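Local coordinates for DNA topoisomerase 2-associated protein PAT1 (Saccharomyces cerevisiae, PDB 4OGP) that activates mRNA decapping and represses translation, its C-terminal domain probably recruiting decapping factors such as Dcp2 and the Lsm1-7 complex, at residues 83-88 / 140-145; 91-96 / 155-160; 232-237 / 304-309. All coordinates share one frame; numbering follows the deposited sequence.

Contact 1: residues 83-88 / 140-145; sequences IFNELS and LLQLIR
In the helical ARM-repeat fold of this domain, Phe-84 and Asn-85 of helix 73-86, with Leu-87 just beyond, pack on Gln-142 and Leu-143 of helix 133-145. The backbones are nearest at Phe-84 and Leu-143, whose CA atoms lie 5.4 Å apart. One methyl carries the apolar half. Leu-143 CD1 sits over one face of the Phe-84 ring, 4.2 Å from its CG. The same CD1 is 4.0 Å from Leu-87 CD1. It gets there because Leu-143 CG is anti to the backbone N (chi1 -159°), which swings the branch toward residues 83-88. Leu-161 of helix 156-170 also touches Phe-84 and Leu-87. The polar half is two amides that do not bond. Asn-85 ND2 stands 3.6 Å from Gln-142 NE2; both are N-H donors, so no hydrogen bond forms between them. The amide planes are 87° apart, close to perpendicular. Gln-142 runs extended beyond CG and leaves OE1 4.4 Å from Phe-84 CB. That oxygen is buried and has no partner in the model. With an alanine at Gln-142, the amide beside Asn-85 would be lost, which is likely to open a gap next to Phe-84 CB and leave Asn-85 held on this side by little more than its weak hydrogen bond to Gln-81 O. Asn-147 ND2 ties the two segments together by hydrogen bonds to the backbone oxygens of Phe-84 and Leu-143. Successive helices stacked through such apolar seams fit the ARM-repeat fold of this domain.

Contact 2: residues 91-96 / 155-160; sequences QIIILS and SKIGLN
Ser-96 and Ser-155 face each other through their CB atoms, 3.6 Å apart, where helix 91-96 ends and helix 156-170 begins. Both side chains set out toward the other segment, but the Ser-155 hydroxyl turns to other partners. Ser-155 OG lies between its own backbone N and carbonyl carbon (chi1 74°). There it caps the following helix, accepting from Gly-158 N at 2.9 Å with an N-H...O angle of 155°. The same hydroxyl also bonds Leu-152 O, so Ser-155 links helix 149-153 to the start of the next helix. Ser-96 OG is modelled turned back toward the carbonyl of Ile-92 in its own helix, but the distance there is doubtfully short. Ile-157 comes in beside Ser-96. Its CG1 is anti to the carbonyl carbon (chi1 -52°), and the branch runs out so that CD1 ends 4.0 Å from Ser-96 CB. The other branch of Ile-157 serves a different neighbour. Its CG2 lies 3.9 Å from Ile-93 CD1, and the two isoleucine side chains meet at a slant. Leu-152 touches Ile-93, and Val-112 of helix 106-127 touches Ser-96. No direct hydrogen bond joins the two segments. A water bridges them instead. It donates to Ser-96 O at 3.1 Å and accepts from Lys-156 N at 3.2 Å. A carbonyl at one helix end and an amide at the start of the other each gain a partner in this water. The chemistry implies a buried contact of small apolar surfaces, in which Ser-155 OG is used in capping and by Leu-152 O, and one water links the two backbones.

Contact 3: residues 232-237 / 304-309; sequences IWQFLA and LNLFLN
Helices 230-241 and 284-310 run nearly parallel here, with 7° between the N-to-C directions of the two segments and axes 8.2 Å apart at closest. Ala-237 and Phe-307 mark the nearest point, with CA atoms 4.3 Å apart. The small side chain of Ala-237 probably permits this close approach. Its CB rests 4.0 Å from Leu-306 CG. The Phe-307 ring reaches across toward the first helix. Its edge meets the backbone of Ala-237, and its CD1 lies 3.6 Å from Leu-236 CB. Trp-233 approaches Phe-307 obliquely. The six-membered ring of Trp-233 and the Phe-307 ring have centroids 5.9 Å apart and planes at 44°. Leu-304 runs alongside Trp-233 in the same direction. Its CD1 makes a CH-pi contact over a face of the six-membered ring of Trp-233, 4.3 Å from the centroid. Phe-209 meets Trp-233 edge-to-face, and Ile-259 of helix 256-277 touches both Trp-233 and Leu-304. At the outer margin, Gln-234 starts away from the second helix, but its chain bends at chi2 (55°). OE1 thus comes back to 3.3 Å from Leu-306 CD2. No hydrogen bond or salt bridge crosses between the segments. Their cohesion is therefore apolar and aromatic, and depends on the fit of these side chains.

Contacts 1 and 2 are neighbours, with centres 13 Å apart. They touch where Leu-87 O lies 3.1 Å from Ile-93 CG1, and helices 73-86 and 91-96 follow each other in the chain. Their segments alternate along the sequence, so 140-145 packs on 83-88 and 155-160 on 91-96. Contact 3 follows in series along the chain and touches contact 2 where Leu-159 CD1 lies 3.6 Å from Phe-235 CG, with centres 20 Å apart. Contacts 1 and 3 do not touch; their nearest atoms are about 9 Å apart. A 1,2-ethanediol, probably from crystallisation, lies about 4 Å from the Leu-306 side chain in contact 3.

Contact 1: residues 83-88 / 140-145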
ATOM      1  N   ILE A  83     -13.487   4.487   6.448  1.00 43.26           N
ATOM      2  CA  ILE A  83     -12.813   3.714   5.419  1.00 42.89           C
ATOM      3  C   ILE A  83     -12.087   2.482   5.968  1.00 46.07           C
ATOM      4  O   ILE A  83     -12.282   1.368   5.472  1.00 39.97           O
ATOM      5  CB  ILE A  83     -11.814   4.584   4.678  1.00 39.97           C
ATOM      6  CG1 ILE A  83     -12.566   5.637   3.856  1.00 38.00           C
ATOM      7  CG2 ILE A  83     -10.922   3.720   3.812  1.00 40.90           C
ATOM      8  CD1 ILE A  83     -11.682   6.713   3.231  1.00 46.08           C
ATOM      9  N   PHE A  84     -11.246   2.697   6.979  1.00 46.75           N
ATOM     10  CA  PHE A  84     -10.458   1.622   7.580  1.00 47.80           C
ATOM     11  C   PHE A  84     -11.351   0.480   8.038  1.00 47.02           C
ATOM     12  O   PHE A  84     -11.028  -0.688   7.852  1.00 43.40           O
ATOM     13  CB  PHE A  84      -9.640   2.149   8.754  1.00 49.16           C
ATOM     14  CG  PHE A  84      -8.371   2.825   8.344  1.00 45.27           C
ATOM     15  CD1 PHE A  84      -7.361   3.043   9.259  1.00 50.68           C
ATOM     16  CD2 PHE A  84      -8.184   3.240   7.042  1.00 49.51           C
ATOM     17  CE1 PHE A  84      -6.188   3.664   8.876  1.00 49.43           C
ATOM     18  CE2 PHE A  84      -7.018   3.860   6.658  1.00 49.93           C
ATOM     19  CZ  PHE A  84      -6.022   4.075   7.573  1.00 46.74           C
ATOM     20  N   ASN A  85     -12.494   0.850   8.606  1.00 49.09           N
ATOM     21  CA  ASN A  85     -13.534  -0.085   8.995  1.00 46.49           C
ATOM     22  C   ASN A  85     -13.947  -1.050   7.897  1.00 50.55           C
ATOM     23  O   ASN A  85     -14.213  -2.220   8.157  1.00 50.57           O
ATOM     24  CB  ASN A  85     -14.764   0.692   9.443  1.00 52.04           C
ATOM     25  CG  ASN A  85     -14.917   0.715  10.937  1.00 57.72           C
ATOM     26  OD1 ASN A  85     -15.896   0.194  11.470  1.00 63.09           O
ATOM     27  ND2 ASN A  85     -13.947   1.309  11.630  1.00 53.97           N
ATOM     28  N   GLU A  86     -13.996  -0.560   6.666  1.00 46.08           N
ATOM     29  CA  GLU A  86     -14.631  -1.305   5.589  1.00 45.62           C
ATOM     30  C   GLU A  86     -13.660  -1.799   4.538  1.00 46.55           C
ATOM     31  O   GLU A  86     -14.082  -2.381   3.535  1.00 44.04           O
ATOM     32  CB  GLU A  86     -15.678  -0.427   4.914  1.00 48.40           C
ATOM     33  CG  GLU A  86     -16.784   0.017   5.837  1.00 51.80           C
ATOM     34  CD  GLU A  86     -17.783  -1.086   6.077  1.00 61.97           C
ATOM     35  OE1 GLU A  86     -17.708  -2.112   5.365  1.00 60.48           O
ATOM     36  OE2 GLU A  86     -18.641  -0.926   6.972  1.00 70.09           O
ATOM     37  N   LEU A  87     -12.370  -1.570   4.782  1.00 42.81           N
ATOM     38  CA  LEU A  87     -11.320  -1.761   3.785  1.00 40.57           C
ATOM     39  C   LEU A  87     -11.446  -3.032   2.967  1.00 41.56           C
ATOM     40  O   LEU A  87     -11.500  -2.984   1.743  1.00 40.80           O
ATOM     41  CB  LEU A  87      -9.935  -1.723   4.441  1.00 42.49           C
ATOM     42  CG  LEU A  87      -8.993  -0.572   4.063  1.00 44.41           C
ATOM     43  CD1 LEU A  87      -7.601  -1.106   3.791  1.00 38.04           C
ATOM     44  CD2 LEU A  87      -9.499   0.207   2.858  1.00 45.44           C
ATOM     45  N   SER A  88     -11.512  -4.170   3.647  1.00 41.81           N
ATOM     46  CA  SER A  88     -11.490  -5.465   2.975  1.00 41.38           C
ATOM     47  C   SER A  88     -12.790  -5.795   2.266  1.00 43.69           C
ATOM     48  O   SER A  88     -12.902  -6.853   1.660  1.00 49.99           O
ATOM     49  CB  SER A  88     -11.156  -6.587   3.965  1.00 39.58           C
ATOM     50  OG  SER A  88     -12.020  -6.533   5.079  1.00 42.75           O
ATOM     51  N   LEU A 140      -4.560   1.991  13.210  1.00 43.49           N
ATOM     52  CA  LEU A 140      -4.030   0.634  13.063  1.00 43.93           C
ATOM     53  C   LEU A 140      -4.940  -0.404  13.712  1.00 43.92           C
ATOM     54  O   LEU A 140      -5.217  -1.470  13.144  1.00 45.25           O
ATOM     55  CB  LEU A 140      -2.644   0.542  13.699  1.00 45.95           C
ATOM     56  CG  LEU A 140      -1.431   0.339  12.792  1.00 52.27           C
ATOM     57  CD1 LEU A 140      -0.212   0.020  13.644  1.00 47.11           C
ATOM     58  CD2 LEU A 140      -1.673  -0.760  11.766  1.00 44.27           C
ATOM     59  N   LEU A 141      -5.398  -0.081  14.916  1.00 44.66           N
ATOM     60  CA  LEU A 141      -6.206  -0.994  15.712  1.00 45.05           C
ATOM     61  C   LEU A 141      -7.561  -1.215  15.045  1.00 46.29           C
ATOM     62  O   LEU A 141      -8.076  -2.331  15.017  1.00 47.38           O
ATOM     63  CB  LEU A 141      -6.362  -0.447  17.139  1.00 45.85           C
ATOM     64  CG  LEU A 141      -6.831  -1.389  18.249  1.00 51.98           C
ATOM     65  CD1 LEU A 141      -6.140  -2.743  18.153  1.00 49.46           C
ATOM     66  CD2 LEU A 141      -6.579  -0.762  19.609  1.00 48.02           C
ATOM     67  N   GLN A 142      -8.132  -0.148  14.496  1.00 47.35           N
ATOM     68  CA  GLN A 142      -9.368  -0.268  13.728  1.00 46.25           C
ATOM     69  C   GLN A 142      -9.148  -1.171  12.527  1.00 47.89           C
ATOM     70  O   GLN A 142      -9.987  -2.017  12.213  1.00 50.87           O
ATOM     71  CB  GLN A 142      -9.851   1.099  13.254  1.00 51.03           C
ATOM     72  CG  GLN A 142     -11.000   1.669  14.057  1.00 53.69           C
ATOM     73  CD  GLN A 142     -11.394   3.046  13.570  1.00 61.09           C
ATOM     74  OE1 GLN A 142     -10.715   3.629  12.727  1.00 56.10           O
ATOM     75  NE2 GLN A 142     -12.499   3.572  14.095  1.00 67.40           N
ATOM     76  N   LEU A 143      -8.008  -0.994  11.864  1.00 46.49           N
ATOM     77  CA  LEU A 143      -7.655  -1.820  10.714  1.00 45.39           C
ATOM     78  C   LEU A 143      -7.605  -3.299  11.094  1.00 46.70           C
ATOM     79  O   LEU A 143      -8.236  -4.131  10.449  1.00 46.20           O
ATOM     80  CB  LEU A 143      -6.317  -1.375  10.126  1.00 44.26           C
ATOM     81  CG  LEU A 143      -6.055  -1.785   8.681  1.00 42.80           C
ATOM     82  CD1 LEU A 143      -7.081  -1.137   7.773  1.00 46.45           C
ATOM     83  CD2 LEU A 143      -4.657  -1.402   8.257  1.00 41.76           C
ATOM     84  N   ILE A 144      -6.867  -3.612  12.156  1.00 45.08           N
ATOM     85  CA  ILE A 144      -6.669  -4.993  12.596  1.00 44.62           C
ATOM     86  C   ILE A 144      -7.953  -5.690  13.034  1.00 45.79           C
ATOM     87  O   ILE A 144      -8.206  -6.841  12.676  1.00 48.85           O
ATOM     88  CB  ILE A 144      -5.674  -5.067  13.782  1.00 42.02           C
ATOM     89  CG1 ILE A 144      -4.297  -4.547  13.366  1.00 44.82           C
ATOM     90  CG2 ILE A 144      -5.583  -6.499  14.320  1.00 42.85           C
ATOM     91  CD1 ILE A 144      -3.378  -4.228  14.543  1.00 40.22           C
ATOM     92  N   ARG A 145      -8.762  -5.002  13.827  1.00 47.74           N
ATOM     93  CA  ARG A 145      -9.913  -5.659  14.448  1.00 45.92           C
ATOM     94  C   ARG A 145     -11.107  -5.832  13.516  1.00 45.70           C
ATOM     95  O   ARG A 145     -11.943  -6.703  13.728  1.00 45.35           O
ATOM     96  CB  ARG A 145     -10.321  -4.926  15.730  1.00 52.30           C
ATOM     97  CG  ARG A 145      -9.860  -5.637  17.005  1.00 56.40           C
ATOM     98  CD  ARG A 145      -9.516  -4.666  18.129  1.00 58.56           C
ATOM     99  NE  ARG A 145     -10.455  -3.550  18.218  1.00 61.41           N
ATOM    100  CZ  ARG A 145     -10.470  -2.669  19.214  1.00 65.01           C
ATOM    101  NH1 ARG A 145      -9.606  -2.784  20.216  1.00 64.07           N
ATOM    102  NH2 ARG A 145     -11.352  -1.674  19.214  1.00 65.23           N
TER

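Contact 2: residues 91-96 / 155-160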
ATOM      1  N   GLN A  91     -14.970  -2.543  -3.122  1.00 39.25           N
ATOM      2  CA  GLN A  91     -14.871  -3.119  -4.464  1.00 34.79           C
ATOM      3  C   GLN A  91     -13.461  -3.012  -5.016  1.00 32.13           C
ATOM      4  O   GLN A  91     -12.948  -3.942  -5.626  1.00 32.60           O
ATOM      5  CB  GLN A  91     -15.851  -2.441  -5.422  1.00 42.32           C
ATOM      6  CG  GLN A  91     -17.319  -2.808  -5.194  1.00 46.36           C
ATOM      7  CD  GLN A  91     -17.681  -4.156  -5.791  1.00 47.59           C
ATOM      8  OE1 GLN A  91     -17.351  -4.441  -6.944  1.00 50.11           O
ATOM      9  NE2 GLN A  91     -18.344  -5.001  -5.003  1.00 48.80           N
ATOM     10  N   ILE A  92     -12.816  -1.885  -4.765  1.00 32.00           N
ATOM     11  CA  ILE A  92     -11.514  -1.614  -5.372  1.00 34.27           C
ATOM     12  C   ILE A  92     -10.426  -2.460  -4.710  1.00 34.69           C
ATOM     13  O   ILE A  92      -9.425  -2.836  -5.339  1.00 30.64           O
ATOM     14  CB  ILE A  92     -11.170  -0.108  -5.301  1.00 38.01           C
ATOM     15  CG1 ILE A  92      -9.921   0.210  -6.135  1.00 34.76           C
ATOM     16  CG2 ILE A  92     -11.074   0.362  -3.844  1.00 35.18           C
ATOM     17  CD1 ILE A  92     -10.168   0.060  -7.616  1.00 29.70           C
ATOM     18  N   ILE A  93     -10.632  -2.782  -3.440  1.00 34.99           N
ATOM     19  CA  ILE A  93      -9.703  -3.655  -2.732  1.00 32.21           C
ATOM     20  C   ILE A  93      -9.862  -5.061  -3.269  1.00 30.83           C
ATOM     21  O   ILE A  93      -8.891  -5.799  -3.409  1.00 30.22           O
ATOM     22  CB  ILE A  93      -9.960  -3.626  -1.217  1.00 36.14           C
ATOM     23  CG1 ILE A  93      -9.783  -2.197  -0.703  1.00 37.76           C
ATOM     24  CG2 ILE A  93      -9.030  -4.578  -0.493  1.00 31.56           C
ATOM     25  CD1 ILE A  93      -8.408  -1.647  -0.941  1.00 36.76           C
ATOM     26  N   ILE A  94     -11.100  -5.424  -3.597  1.00 31.72           N
ATOM     27  CA  ILE A  94     -11.370  -6.717  -4.213  1.00 26.39           C
ATOM     28  C   ILE A  94     -10.689  -6.827  -5.571  1.00 31.88           C
ATOM     29  O   ILE A  94     -10.168  -7.886  -5.929  1.00 28.41           O
ATOM     30  CB  ILE A  94     -12.896  -6.991  -4.289  1.00 33.17           C
ATOM     31  CG1 ILE A  94     -13.394  -7.466  -2.913  1.00 35.44           C
ATOM     32  CG2 ILE A  94     -13.224  -8.047  -5.345  1.00 30.49           C
ATOM     33  CD1 ILE A  94     -14.822  -7.070  -2.590  1.00 37.09           C
ATOM     34  N   LEU A  95     -10.681  -5.722  -6.321  1.00 30.02           N
ATOM     35  CA  LEU A  95      -9.933  -5.648  -7.571  1.00 30.03           C
ATOM     36  C   LEU A  95      -8.432  -5.741  -7.316  1.00 29.50           C
ATOM     37  O   LEU A  95      -7.677  -6.316  -8.116  1.00 28.37           O
ATOM     38  CB  LEU A  95     -10.232  -4.333  -8.298  1.00 27.83           C
ATOM     39  CG  LEU A  95     -11.512  -4.183  -9.117  1.00 32.55           C
ATOM     40  CD1 LEU A  95     -11.328  -2.996 -10.097  1.00 27.73           C
ATOM     41  CD2 LEU A  95     -11.842  -5.457  -9.870  1.00 25.50           C
ATOM     42  N   SER A  96      -8.002  -5.169  -6.198  1.00 27.69           N
ATOM     43  CA  SER A  96      -6.571  -5.091  -5.858  1.00 29.85           C
ATOM     44  C   SER A  96      -5.926  -6.413  -5.426  1.00 28.69           C
ATOM     45  O   SER A  96      -4.740  -6.645  -5.664  1.00 30.72           O
ATOM     46  CB  SER A  96      -6.359  -4.041  -4.761  1.00 33.30           C
ATOM     47  OG  SER A  96      -7.075  -2.848  -5.073  1.00 38.83           O
ATOM     48  N   SER A 155      -3.147  -7.454  -1.267  1.00 28.92           N
ATOM     49  CA  SER A 155      -3.209  -6.305  -2.159  1.00 29.73           C
ATOM     50  C   SER A 155      -2.087  -5.311  -1.889  1.00 29.16           C
ATOM     51  O   SER A 155      -1.720  -5.051  -0.744  1.00 27.76           O
ATOM     52  CB  SER A 155      -4.568  -5.617  -2.048  1.00 30.92           C
ATOM     53  OG  SER A 155      -4.671  -4.900  -0.835  1.00 36.60           O
ATOM     54  N   LYS A 156      -1.555  -4.741  -2.962  1.00 33.68           N
ATOM     55  CA  LYS A 156      -0.512  -3.723  -2.860  1.00 31.58           C
ATOM     56  C   LYS A 156      -0.992  -2.585  -1.979  1.00 31.89           C
ATOM     57  O   LYS A 156      -0.239  -2.020  -1.177  1.00 34.06           O
ATOM     58  CB  LYS A 156      -0.168  -3.207  -4.256  1.00 30.17           C
ATOM     59  CG  LYS A 156       0.842  -2.083  -4.289  1.00 37.68           C
ATOM     60  CD  LYS A 156       1.455  -1.958  -5.675  1.00 35.14           C
ATOM     61  CE  LYS A 156       2.228  -0.646  -5.825  1.00 43.54           C
ATOM     62  NZ  LYS A 156       3.319  -0.432  -4.831  1.00 35.15           N
ATOM     63  N   ILE A 157      -2.275  -2.284  -2.113  1.00 29.01           N
ATOM     64  CA  ILE A 157      -2.895  -1.195  -1.381  1.00 34.31           C
ATOM     65  C   ILE A 157      -2.911  -1.482   0.118  1.00 30.64           C
ATOM     66  O   ILE A 157      -2.519  -0.641   0.918  1.00 26.79           O
ATOM     67  CB  ILE A 157      -4.344  -0.945  -1.897  1.00 30.07           C
ATOM     68  CG1 ILE A 157      -4.325  -0.785  -3.429  1.00 41.02           C
ATOM     69  CG2 ILE A 157      -4.958   0.243  -1.175  1.00 31.34           C
ATOM     70  CD1 ILE A 157      -5.606  -0.177  -4.063  1.00 39.26           C
ATOM     71  N   GLY A 158      -3.368  -2.677   0.496  1.00 31.07           N
ATOM     72  CA  GLY A 158      -3.394  -3.056   1.902  1.00 29.89           C
ATOM     73  C   GLY A 158      -2.000  -3.136   2.494  1.00 26.38           C
ATOM     74  O   GLY A 158      -1.735  -2.613   3.576  1.00 31.85           O
ATOM     75  N   LEU A 159      -1.096  -3.780   1.774  1.00 28.60           N
ATOM     76  CA  LEU A 159       0.297  -3.855   2.209  1.00 31.68           C
ATOM     77  C   LEU A 159       0.874  -2.460   2.433  1.00 33.79           C
ATOM     78  O   LEU A 159       1.371  -2.152   3.519  1.00 31.91           O
ATOM     79  CB  LEU A 159       1.141  -4.598   1.173  1.00 33.99           C
ATOM     80  CG  LEU A 159       2.107  -5.688   1.628  1.00 34.97           C
ATOM     81  CD1 LEU A 159       1.614  -6.389   2.868  1.00 29.68           C
ATOM     82  CD2 LEU A 159       2.268  -6.684   0.502  1.00 37.88           C
ATOM     83  N   ASN A 160       0.788  -1.607   1.418  1.00 29.05           N
ATOM     84  CA  ASN A 160       1.326  -0.250   1.539  1.00 30.81           C
ATOM     85  C   ASN A 160       0.718   0.532   2.683  1.00 26.33           C
ATOM     86  O   ASN A 160       1.413   1.261   3.374  1.00 32.58           O
ATOM     87  CB  ASN A 160       1.145   0.527   0.241  1.00 30.24           C
ATOM     88  CG  ASN A 160       2.028   0.014  -0.859  1.00 37.38           C
ATOM     89  OD1 ASN A 160       3.113  -0.494  -0.604  1.00 38.34           O
ATOM     90  ND2 ASN A 160       1.565   0.136  -2.097  1.00 40.20           N
TER
HETATM   91  O   HOH W   1      -2.857  -4.203  -5.807  1.00 37.38           O

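Contact 3: residues 232-237 / 304-309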
ATOM      1  N   ILE A 232       6.846  -5.066  -1.403  1.00 26.79           N
ATOM      2  CA  ILE A 232       6.758  -6.258  -0.556  1.00 26.28           C
ATOM      3  C   ILE A 232       7.901  -6.269   0.445  1.00 26.03           C
ATOM      4  O   ILE A 232       7.695  -6.452   1.636  1.00 27.72           O
ATOM      5  CB  ILE A 232       6.793  -7.556  -1.375  1.00 28.43           C
ATOM      6  CG1 ILE A 232       5.608  -7.604  -2.357  1.00 29.08           C
ATOM      7  CG2 ILE A 232       6.789  -8.766  -0.431  1.00 27.91           C
ATOM      8  CD1 ILE A 232       5.580  -8.846  -3.262  1.00 27.79           C
ATOM      9  N   TRP A 233       9.116  -6.045  -0.045  1.00 27.79           N
ATOM     10  CA  TRP A 233      10.286  -6.059   0.829  1.00 29.23           C
ATOM     11  C   TRP A 233      10.292  -4.873   1.784  1.00 28.10           C
ATOM     12  O   TRP A 233      10.840  -4.936   2.886  1.00 24.39           O
ATOM     13  CB  TRP A 233      11.559  -6.103  -0.005  1.00 29.76           C
ATOM     14  CG  TRP A 233      11.693  -7.388  -0.748  1.00 29.54           C
ATOM     15  CD1 TRP A 233      11.496  -7.587  -2.078  1.00 27.90           C
ATOM     16  CD2 TRP A 233      12.043  -8.658  -0.197  1.00 30.16           C
ATOM     17  NE1 TRP A 233      11.709  -8.899  -2.397  1.00 26.45           N
ATOM     18  CE2 TRP A 233      12.044  -9.585  -1.259  1.00 31.21           C
ATOM     19  CE3 TRP A 233      12.352  -9.107   1.091  1.00 30.53           C
ATOM     20  CZ2 TRP A 233      12.335 -10.935  -1.075  1.00 27.61           C
ATOM     21  CZ3 TRP A 233      12.652 -10.442   1.274  1.00 29.46           C
ATOM     22  CH2 TRP A 233      12.638 -11.345   0.192  1.00 32.17           C
ATOM     23  N   GLN A 234       9.677  -3.782   1.349  1.00 30.67           N
ATOM     24  CA  GLN A 234       9.587  -2.575   2.164  1.00 33.14           C
ATOM     25  C   GLN A 234       8.686  -2.865   3.360  1.00 30.16           C
ATOM     26  O   GLN A 234       9.001  -2.516   4.504  1.00 29.07           O
ATOM     27  CB  GLN A 234       9.029  -1.416   1.319  1.00 31.14           C
ATOM     28  CG  GLN A 234       8.796  -0.133   2.099  1.00 36.50           C
ATOM     29  CD  GLN A 234      10.048   0.339   2.826  1.00 42.56           C
ATOM     30  OE1 GLN A 234      10.964   0.904   2.214  1.00 44.41           O
ATOM     31  NE2 GLN A 234      10.094   0.106   4.135  1.00 41.55           N
ATOM     32  N   PHE A 235       7.560  -3.510   3.075  1.00 25.01           N
ATOM     33  CA  PHE A 235       6.651  -3.989   4.108  1.00 30.00           C
ATOM     34  C   PHE A 235       7.334  -4.897   5.137  1.00 25.99           C
ATOM     35  O   PHE A 235       7.100  -4.764   6.333  1.00 25.43           O
ATOM     36  CB  PHE A 235       5.463  -4.744   3.502  1.00 24.43           C
ATOM     37  CG  PHE A 235       4.651  -5.476   4.526  1.00 25.94           C
ATOM     38  CD1 PHE A 235       3.773  -4.789   5.342  1.00 25.77           C
ATOM     39  CD2 PHE A 235       4.790  -6.860   4.698  1.00 24.39           C
ATOM     40  CE1 PHE A 235       3.031  -5.464   6.305  1.00 33.43           C
ATOM     41  CE2 PHE A 235       4.060  -7.531   5.647  1.00 23.49           C
ATOM     42  CZ  PHE A 235       3.175  -6.847   6.454  1.00 25.48           C
ATOM     43  N   LEU A 236       8.163  -5.816   4.654  1.00 26.29           N
ATOM     44  CA  LEU A 236       8.862  -6.755   5.520  1.00 28.38           C
ATOM     45  C   LEU A 236       9.888  -6.029   6.376  1.00 28.84           C
ATOM     46  O   LEU A 236       9.988  -6.276   7.574  1.00 27.86           O
ATOM     47  CB  LEU A 236       9.538  -7.851   4.693  1.00 23.53           C
ATOM     48  CG  LEU A 236       8.605  -8.920   4.120  1.00 24.65           C
ATOM     49  CD1 LEU A 236       9.330  -9.750   3.059  1.00 21.82           C
ATOM     50  CD2 LEU A 236       8.011  -9.820   5.257  1.00 20.40           C
ATOM     51  N   ALA A 237      10.646  -5.128   5.753  1.00 29.04           N
ATOM     52  CA  ALA A 237      11.634  -4.329   6.476  1.00 29.23           C
ATOM     53  C   ALA A 237      10.989  -3.536   7.611  1.00 27.95           C
ATOM     54  O   ALA A 237      11.513  -3.483   8.727  1.00 29.15           O
ATOM     55  CB  ALA A 237      12.388  -3.389   5.517  1.00 29.66           C
ATOM     56  N   LEU A 304      16.122  -6.591  -1.525  1.00 27.22           N
ATOM     57  CA  LEU A 304      16.408  -7.662  -0.572  1.00 27.59           C
ATOM     58  C   LEU A 304      17.259  -7.179   0.617  1.00 32.15           C
ATOM     59  O   LEU A 304      17.016  -7.551   1.775  1.00 27.78           O
ATOM     60  CB  LEU A 304      17.096  -8.833  -1.276  1.00 26.54           C
ATOM     61  CG  LEU A 304      17.674  -9.912  -0.345  1.00 31.51           C
ATOM     62  CD1 LEU A 304      16.566 -10.600   0.473  1.00 26.41           C
ATOM     63  CD2 LEU A 304      18.436 -10.931  -1.162  1.00 30.04           C
ATOM     64  N   ASN A 305      18.254  -6.343   0.332  1.00 28.10           N
ATOM     65  CA  ASN A 305      19.108  -5.813   1.391  1.00 28.33           C
ATOM     66  C   ASN A 305      18.425  -4.793   2.304  1.00 27.75           C
ATOM     67  O   ASN A 305      18.784  -4.664   3.472  1.00 30.34           O
ATOM     68  CB  ASN A 305      20.450  -5.298   0.823  1.00 31.10           C
ATOM     69  CG  ASN A 305      21.439  -6.425   0.619  1.00 34.87           C
ATOM     70  OD1 ASN A 305      21.487  -7.375   1.426  1.00 37.75           O
ATOM     71  ND2 ASN A 305      22.188  -6.374  -0.468  1.00 25.71           N
ATOM     72  N   LEU A 306      17.431  -4.080   1.790  1.00 24.83           N
ATOM     73  CA  LEU A 306      16.600  -3.247   2.658  1.00 28.11           C
ATOM     74  C   LEU A 306      16.047  -4.063   3.843  1.00 28.58           C
ATOM     75  O   LEU A 306      16.088  -3.619   4.992  1.00 27.79           O
ATOM     76  CB  LEU A 306      15.460  -2.625   1.857  1.00 27.71           C
ATOM     77  CG  LEU A 306      14.526  -1.668   2.594  1.00 30.62           C
ATOM     78  CD1 LEU A 306      15.208  -0.334   2.910  1.00 31.13           C
ATOM     79  CD2 LEU A 306      13.284  -1.458   1.747  1.00 29.64           C
ATOM     80  N   PHE A 307      15.557  -5.266   3.555  1.00 29.20           N
ATOM     81  CA  PHE A 307      14.999  -6.137   4.596  1.00 25.05           C
ATOM     82  C   PHE A 307      16.087  -6.788   5.455  1.00 26.30           C
ATOM     83  O   PHE A 307      16.046  -6.697   6.673  1.00 28.88           O
ATOM     84  CB  PHE A 307      14.073  -7.194   3.984  1.00 27.09           C
ATOM     85  CG  PHE A 307      13.715  -8.301   4.921  1.00 27.29           C
ATOM     86  CD1 PHE A 307      12.881  -8.071   6.003  1.00 25.85           C
ATOM     87  CD2 PHE A 307      14.208  -9.581   4.719  1.00 27.04           C
ATOM     88  CE1 PHE A 307      12.551  -9.094   6.868  1.00 30.28           C
ATOM     89  CE2 PHE A 307      13.876 -10.606   5.581  1.00 29.16           C
ATOM     90  CZ  PHE A 307      13.055 -10.363   6.655  1.00 28.93           C
ATOM     91  N   LEU A 308      17.063  -7.425   4.821  1.00 26.45           N
ATOM     92  CA  LEU A 308      18.154  -8.061   5.551  1.00 27.53           C
ATOM     93  C   LEU A 308      18.916  -7.108   6.482  1.00 32.99           C
ATOM     94  O   LEU A 308      19.192  -7.466   7.629  1.00 31.17           O
ATOM     95  CB  LEU A 308      19.118  -8.776   4.597  1.00 26.12           C
ATOM     96  CG  LEU A 308      18.600  -9.974   3.792  1.00 25.20           C
ATOM     97  CD1 LEU A 308      19.620 -10.384   2.744  1.00 23.56           C
ATOM     98  CD2 LEU A 308      18.305 -11.156   4.718  1.00 31.31           C
ATOM     99  N   ASN A 309      19.236  -5.903   6.003  1.00 27.91           N
ATOM    100  CA  ASN A 309      19.957  -4.905   6.807  1.00 30.83           C
ATOM    101  C   ASN A 309      19.282  -4.641   8.147  1.00 33.90           C
ATOM    102  O   ASN A 309      19.945  -4.497   9.180  1.00 34.22           O
ATOM    103  CB  ASN A 309      20.084  -3.566   6.068  1.00 28.19           C
ATOM    104  CG  ASN A 309      21.109  -3.593   4.945  1.00 31.15           C
ATOM    105  OD1 ASN A 309      21.843  -4.566   4.760  1.00 34.65           O
ATOM    106  ND2 ASN A 309      21.184  -2.496   4.209  1.00 28.47           N
TER